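Local coordinates for 2-oxoglutarate (2OG) and Fe(II)-dependent oxygenase superfamily protein (Arabidopsis thaliana, PDB 6KWA) that probably oxidises the auxin indole-3-acetic acid irreversibly to inactive 2-oxoindole-3-acetic acid, as a 2-oxoglutarate- and iron(II)-dependent dioxygenase, at residues Cys28-His34 / Asn205-Leu211; Met214-Trp218 / Leu253-Ser257. One frame throughout, in Å; residues are numbered along the deposited sequence.

Interaction 1 (Cys28-His34 / Asn205-Leu211); sequences CFRVINH and NTLAINL
Phe29 pairs with Ile209 and Val31 with Leu207 as antiparallel hydrogen-bonded pairs, joining strands 28-32 and 207-211 by four backbone bonds. Ile209 N to Phe29 O is the shortest at 2.6 Å, and Leu207 N to Val31 O the longest at 3.3 Å. A fifth bond lies beyond the strand ends: His34 NE2 gives its hydrogen to Asn205 O over 2.8 Å, reaching that oxygen from above the carbonyl plane.

Apolar contacts fill the face carrying Phe29, Val31, Leu207 and Ile209. Phe29 CG sits between its backbone N and carbonyl carbon (chi1 56°), which swings the ring beneath Ile209; Ile209 CB stands over its centre, 3.9 Å from the centroid. Leu207 CD1 covers one face of the His34 imidazole in a second CH-pi contact, leaving the N-H to donate. Beta-branched Val31 spreads CG2 to Leu207 CB and CG1 to Ile209 CG1.

The other face is more polar. Thr206 OG1 hydrogen-bonds Leu203 O; Arg30 passes it with aliphatic CD at 3.6 Å, its guanidinium going on to Asp201 O and Thr4 OG1, while Asn210 ND2 bonds metal ligand Asp171. Helix 12-25 covers Phe29, helix 38-51 meets His34 and Leu207, and strands 4-6 and 175-179 continue the mixed sheet on either side.

Interaction 2 (Met214-Trp218 / Leu253-Ser257); sequences MATIW and LEPPS
Trp218, on helix 213-218, meets Leu253 and Pro256 with successive parts of its side chain. CB comes first, 4.0 Å from Leu253 CD2. With CG anti to the backbone N (chi1 177°), the indole extends away from the helix backbone, and its CD1 lies 3.6 Å from Pro256 CD. Leu253 CD1 approaches this part of the indole at the edge, near the ring plane. Next comes NE1, 3.4 Å from Pro256 CD, with CG of the same proline close by; CE2 touches both carbons more loosely. Pro256 CD thus stands over one face of the pyrrole ring, 3.8 Å from its centroid, in a CH-pi contact. Beyond, the indole stacks with Phe141 and meets Phe174 and Phe259 edge-to-face.

Leu253 suits its place because its two methyls diverge: while CD1 meets the indole edge, CD2 presses on Met214 CG at 3.5 Å, tighter than usual, and also touches SD. Pro255 merely packs CG and CB against the carbonyl oxygens of Ile217 and Trp218.

The chemistry is one of shape and ring faces: Pro256 CD, polarised by the nitrogen it is bonded to, offers its CH to an electron-rich indole, consistent with an extended segment held on the helix chiefly by dispersion.

How the interactions relate
From the N terminus, the chain runs through strand 4-6 and helix 12-25 into strand 28-32, but interaction 1 closes only when strand 207-211 arrives, after 170 intervening residues that include most of the helices and two of the three metal ligands, His169 and Asp171. Helix 213-218 follows directly and opens interaction 2, whose loop of 34 residues carries the third, His228, and strand 237-245 before 253-257 returns to the helix. The two loops therefore stand in series, neither nesting nor crossing, with centres about 22 Å apart. Interaction 1 joins the N-terminal region to the major sheet of the double-stranded beta-helix; interaction 2 ties the C-terminal segment to the helix that leaves that sheet.

Interaction 1 (Cys28-His34 / Asn205-Leu211)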
loop_
_atom_site.group_PDB
_atom_site.type_symbol
_atom_site.label_atom_id
_atom_site.label_comp_id
_atom_site.label_asym_id
_atom_site.label_seq_id
_atom_site.Cartn_x
_atom_site.Cartn_y
_atom_site.Cartn_z
ATOM N N CYS A 28 6.735 -8.021 4.411
ATOM C CA CYS A 28 5.751 -8.021 3.351
ATOM C C CYS A 28 5.203 -9.402 3.140
ATOM O O CYS A 28 5.811 -10.392 3.547
ATOM C CB CYS A 28 6.377 -7.496 2.044
ATOM S SG CYS A 28 7.839 -8.443 1.525
ATOM N N PHE A 29 4.046 -9.467 2.502
ATOM C CA PHE A 29 3.458 -10.741 2.122
ATOM C C PHE A 29 2.359 -10.512 1.123
ATOM O O PHE A 29 1.774 -9.447 1.066
ATOM C CB PHE A 29 2.938 -11.514 3.342
ATOM C CG PHE A 29 1.961 -10.765 4.178
ATOM C CD1 PHE A 29 0.595 -10.943 4.012
ATOM C CD2 PHE A 29 2.409 -9.904 5.174
ATOM C CE1 PHE A 29 -0.301 -10.264 4.805
ATOM C CE2 PHE A 29 1.511 -9.199 5.957
ATOM C CZ PHE A 29 0.144 -9.395 5.789
ATOM N N ARG A 30 2.038 -11.562 0.392
ATOM C CA ARG A 30 0.969 -11.523 -0.579
ATOM C C ARG A 30 -0.270 -12.080 0.121
ATOM O O ARG A 30 -0.131 -12.907 1.020
ATOM C CB ARG A 30 1.380 -12.372 -1.793
ATOM C CG ARG A 30 0.581 -12.195 -3.080
ATOM C CD ARG A 30 1.177 -13.091 -4.214
ATOM N NE ARG A 30 2.294 -12.473 -4.933
ATOM C CZ ARG A 30 3.555 -12.910 -4.925
ATOM N NH1 ARG A 30 3.904 -13.992 -4.233
ATOM N NH2 ARG A 30 4.477 -12.263 -5.633
ATOM N N VAL A 31 -1.463 -11.598 -0.220
ATOM C CA VAL A 31 -2.670 -12.238 0.275
ATOM C C VAL A 31 -3.501 -12.765 -0.895
ATOM O O VAL A 31 -3.564 -12.158 -1.978
ATOM C CB VAL A 31 -3.538 -11.315 1.165
ATOM C CG1 VAL A 31 -2.824 -11.070 2.496
ATOM C CG2 VAL A 31 -3.897 -9.986 0.471
ATOM N N ILE A 32 -4.089 -13.939 -0.671
ATOM C CA ILE A 32 -5.075 -14.534 -1.568
ATOM C C ILE A 32 -6.338 -14.772 -0.771
ATOM O O ILE A 32 -6.310 -14.753 0.471
ATOM C CB ILE A 32 -4.597 -15.875 -2.149
ATOM C CG1 ILE A 32 -4.203 -16.821 -1.006
ATOM C CG2 ILE A 32 -3.449 -15.667 -3.110
ATOM C CD1 ILE A 32 -3.847 -18.226 -1.455
ATOM N N ASN A 33 -7.442 -14.987 -1.482
ATOM C CA ASN A 33 -8.768 -15.090 -0.876
ATOM C C ASN A 33 -9.016 -13.941 0.079
ATOM O O ASN A 33 -9.533 -14.121 1.180
ATOM C CB ASN A 33 -8.918 -16.439 -0.168
ATOM C CG ASN A 33 -8.566 -17.616 -1.076
ATOM O OD1 ASN A 33 -8.655 -17.521 -2.308
ATOM N ND2 ASN A 33 -8.124 -18.717 -0.472
ATOM N N HIS A 34 -8.634 -12.756 -0.372
ATOM C CA HIS A 34 -8.666 -11.526 0.411
ATOM C C HIS A 34 -10.037 -10.920 0.643
ATOM O O HIS A 34 -10.155 -9.895 1.310
ATOM C CB HIS A 34 -7.731 -10.511 -0.225
ATOM C CG HIS A 34 -7.792 -10.493 -1.711
ATOM N ND1 HIS A 34 -8.919 -10.094 -2.400
ATOM C CD2 HIS A 34 -6.864 -10.803 -2.646
ATOM C CE1 HIS A 34 -8.688 -10.179 -3.698
ATOM N NE2 HIS A 34 -7.445 -10.598 -3.876
ATOM N N ASN A 205 -5.327 -11.670 -9.368
ATOM C CA ASN A 205 -6.229 -11.584 -8.206
ATOM C C ASN A 205 -5.590 -11.676 -6.820
ATOM O O ASN A 205 -6.247 -12.099 -5.863
ATOM C CB ASN A 205 -7.289 -12.692 -8.258
ATOM C CG ASN A 205 -7.848 -12.920 -9.637
ATOM O OD1 ASN A 205 -8.115 -11.975 -10.387
ATOM N ND2 ASN A 205 -8.059 -14.185 -9.973
ATOM N N THR A 206 -4.388 -11.149 -6.651
ATOM C CA THR A 206 -3.780 -11.185 -5.325
ATOM C C THR A 206 -3.416 -9.749 -5.035
ATOM O O THR A 206 -3.377 -8.913 -5.956
ATOM C CB THR A 206 -2.514 -12.069 -5.265
ATOM O OG1 THR A 206 -1.459 -11.473 -6.036
ATOM C CG2 THR A 206 -2.815 -13.466 -5.785
ATOM N N LEU A 207 -3.182 -9.456 -3.764
ATOM C CA LEU A 207 -2.723 -8.135 -3.339
ATOM C C LEU A 207 -1.379 -8.296 -2.599
ATOM O O LEU A 207 -1.143 -9.321 -1.966
ATOM C CB LEU A 207 -3.781 -7.462 -2.455
ATOM C CG LEU A 207 -5.118 -7.180 -3.145
ATOM C CD1 LEU A 207 -6.229 -6.910 -2.168
ATOM C CD2 LEU A 207 -4.994 -6.003 -4.120
ATOM N N ALA A 208 -0.497 -7.300 -2.702
ATOM C CA ALA A 208 0.786 -7.316 -2.013
ATOM C C ALA A 208 0.698 -6.441 -0.765
ATOM O O ALA A 208 0.277 -5.285 -0.829
ATOM C CB ALA A 208 1.882 -6.823 -2.939
ATOM N N ILE A 209 1.089 -6.988 0.372
ATOM C CA ILE A 209 1.029 -6.227 1.608
ATOM C C ILE A 209 2.439 -5.951 2.003
ATOM O O ILE A 209 3.273 -6.833 1.919
ATOM C CB ILE A 209 0.340 -6.998 2.747
ATOM C CG1 ILE A 209 -0.924 -7.684 2.249
ATOM C CG2 ILE A 209 0.053 -6.080 3.914
ATOM C CD1 ILE A 209 -1.956 -6.759 1.764
ATOM N N ASN A 210 2.720 -4.750 2.469
ATOM C CA ASN A 210 4.020 -4.549 3.063
ATOM C C ASN A 210 3.872 -3.614 4.225
ATOM O O ASN A 210 2.916 -2.841 4.299
ATOM C CB ASN A 210 5.026 -3.992 2.062
ATOM C CG ASN A 210 4.768 -2.570 1.757
ATOM O OD1 ASN A 210 4.030 -2.263 0.828
ATOM N ND2 ASN A 210 5.307 -1.670 2.579
ATOM N N LEU A 211 4.815 -3.696 5.151
ATOM C CA LEU A 211 4.734 -2.882 6.352
ATOM C C LEU A 211 5.654 -1.680 6.165
ATOM O O LEU A 211 6.547 -1.728 5.326
ATOM C CB LEU A 211 5.110 -3.727 7.580
ATOM C CG LEU A 211 4.026 -4.746 7.965
ATOM C CD1 LEU A 211 3.985 -5.978 7.057
ATOM C CD2 LEU A 211 4.215 -5.162 9.401
#

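Interaction 2 (Met214-Trp218 / Leu253-Ser257)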
loop_
_atom_site.group_PDB
_atom_site.type_symbol
_atom_site.label_atom_id
_atom_site.label_comp_id
_atom_site.label_asym_id
_atom_site.label_seq_id
_atom_site.Cartn_x
_atom_site.Cartn_y
_atom_site.Cartn_z
ATOM N N MET A 214 5.977 3.193 10.328
ATOM C CA MET A 214 5.096 3.305 11.487
ATOM C C MET A 214 4.892 1.977 12.178
ATOM O O MET A 214 4.624 1.940 13.376
ATOM C CB MET A 214 3.756 3.867 11.068
ATOM C CG MET A 214 3.038 4.668 12.106
ATOM S SD MET A 214 3.952 6.148 12.608
ATOM C CE MET A 214 4.593 6.759 11.049
ATOM N N ALA A 215 5.019 0.884 11.434
ATOM C CA ALA A 215 4.793 -0.423 12.023
ATOM C C ALA A 215 5.996 -0.852 12.873
ATOM O O ALA A 215 5.839 -1.463 13.931
ATOM C CB ALA A 215 4.483 -1.458 10.935
ATOM N N THR A 216 7.194 -0.517 12.411
ATOM C CA THR A 216 8.405 -0.797 13.157
ATOM C C THR A 216 8.411 -0.000 14.462
ATOM O O THR A 216 8.718 -0.540 15.519
ATOM C CB THR A 216 9.671 -0.459 12.325
ATOM O OG1 THR A 216 9.596 -1.125 11.058
ATOM C CG2 THR A 216 10.947 -0.901 13.055
ATOM N N ILE A 217 8.032 1.267 14.392
ATOM C CA ILE A 217 7.958 2.110 15.583
ATOM C C ILE A 217 6.940 1.537 16.562
ATOM O O ILE A 217 7.240 1.319 17.732
ATOM C CB ILE A 217 7.551 3.546 15.227
ATOM C CG1 ILE A 217 8.629 4.217 14.377
ATOM C CG2 ILE A 217 7.239 4.348 16.478
ATOM C CD1 ILE A 217 8.142 5.512 13.725
ATOM N N TRP A 218 5.748 1.244 16.058
ATOM C CA TRP A 218 4.662 0.737 16.881
ATOM C C TRP A 218 4.987 -0.587 17.586
ATOM O O TRP A 218 4.627 -0.789 18.739
ATOM C CB TRP A 218 3.434 0.573 16.005
ATOM C CG TRP A 218 2.225 -0.002 16.661
ATOM C CD1 TRP A 218 1.279 0.673 17.375
ATOM C CD2 TRP A 218 1.804 -1.373 16.620
ATOM N NE1 TRP A 218 0.290 -0.199 17.782
ATOM C CE2 TRP A 218 0.595 -1.458 17.338
ATOM C CE3 TRP A 218 2.333 -2.531 16.035
ATOM C CZ2 TRP A 218 -0.098 -2.654 17.495
ATOM C CZ3 TRP A 218 1.647 -3.725 16.188
ATOM C CH2 TRP A 218 0.441 -3.777 16.921
ATOM N N LEU A 253 3.099 8.942 17.745
ATOM C CA LEU A 253 2.954 7.512 18.051
ATOM C C LEU A 253 4.069 6.840 18.846
ATOM O O LEU A 253 5.218 6.814 18.402
ATOM C CB LEU A 253 2.835 6.728 16.745
ATOM C CG LEU A 253 2.770 5.215 16.930
ATOM C CD1 LEU A 253 1.500 4.823 17.690
ATOM C CD2 LEU A 253 2.781 4.545 15.590
ATOM N N GLU A 254 3.748 6.307 20.021
ATOM C CA GLU A 254 4.664 5.364 20.645
ATOM C C GLU A 254 3.998 3.974 20.895
ATOM O O GLU A 254 2.768 3.846 20.796
ATOM C CB GLU A 254 5.230 5.997 21.929
ATOM C CG GLU A 254 6.773 6.128 21.849
ATOM C CD GLU A 254 7.490 6.502 23.147
ATOM O OE1 GLU A 254 6.940 7.263 23.987
ATOM O OE2 GLU A 254 8.621 5.987 23.321
ATOM N N PRO A 255 4.804 2.921 21.168
ATOM C CA PRO A 255 4.260 1.550 21.197
ATOM C C PRO A 255 3.356 1.168 22.376
ATOM O O PRO A 255 3.511 1.707 23.467
ATOM C CB PRO A 255 5.520 0.666 21.255
ATOM C CG PRO A 255 6.622 1.487 20.747
ATOM C CD PRO A 255 6.279 2.908 21.106
ATOM N N PRO A 256 2.404 0.254 22.146
ATOM C CA PRO A 256 1.757 -0.393 23.286
ATOM C C PRO A 256 2.818 -0.957 24.240
ATOM O O PRO A 256 3.791 -1.587 23.803
ATOM C CB PRO A 256 0.946 -1.510 22.630
ATOM C CG PRO A 256 0.601 -0.962 21.276
ATOM C CD PRO A 256 1.753 -0.082 20.868
ATOM N N SER A 257 2.644 -0.688 25.527
ATOM C CA SER A 257 3.580 -1.091 26.581
ATOM C C SER A 257 4.105 -2.518 26.435
ATOM O O SER A 257 5.292 -2.776 26.680
ATOM C CB SER A 257 2.928 -0.913 27.948
ATOM O OG SER A 257 1.824 -1.795 28.071
#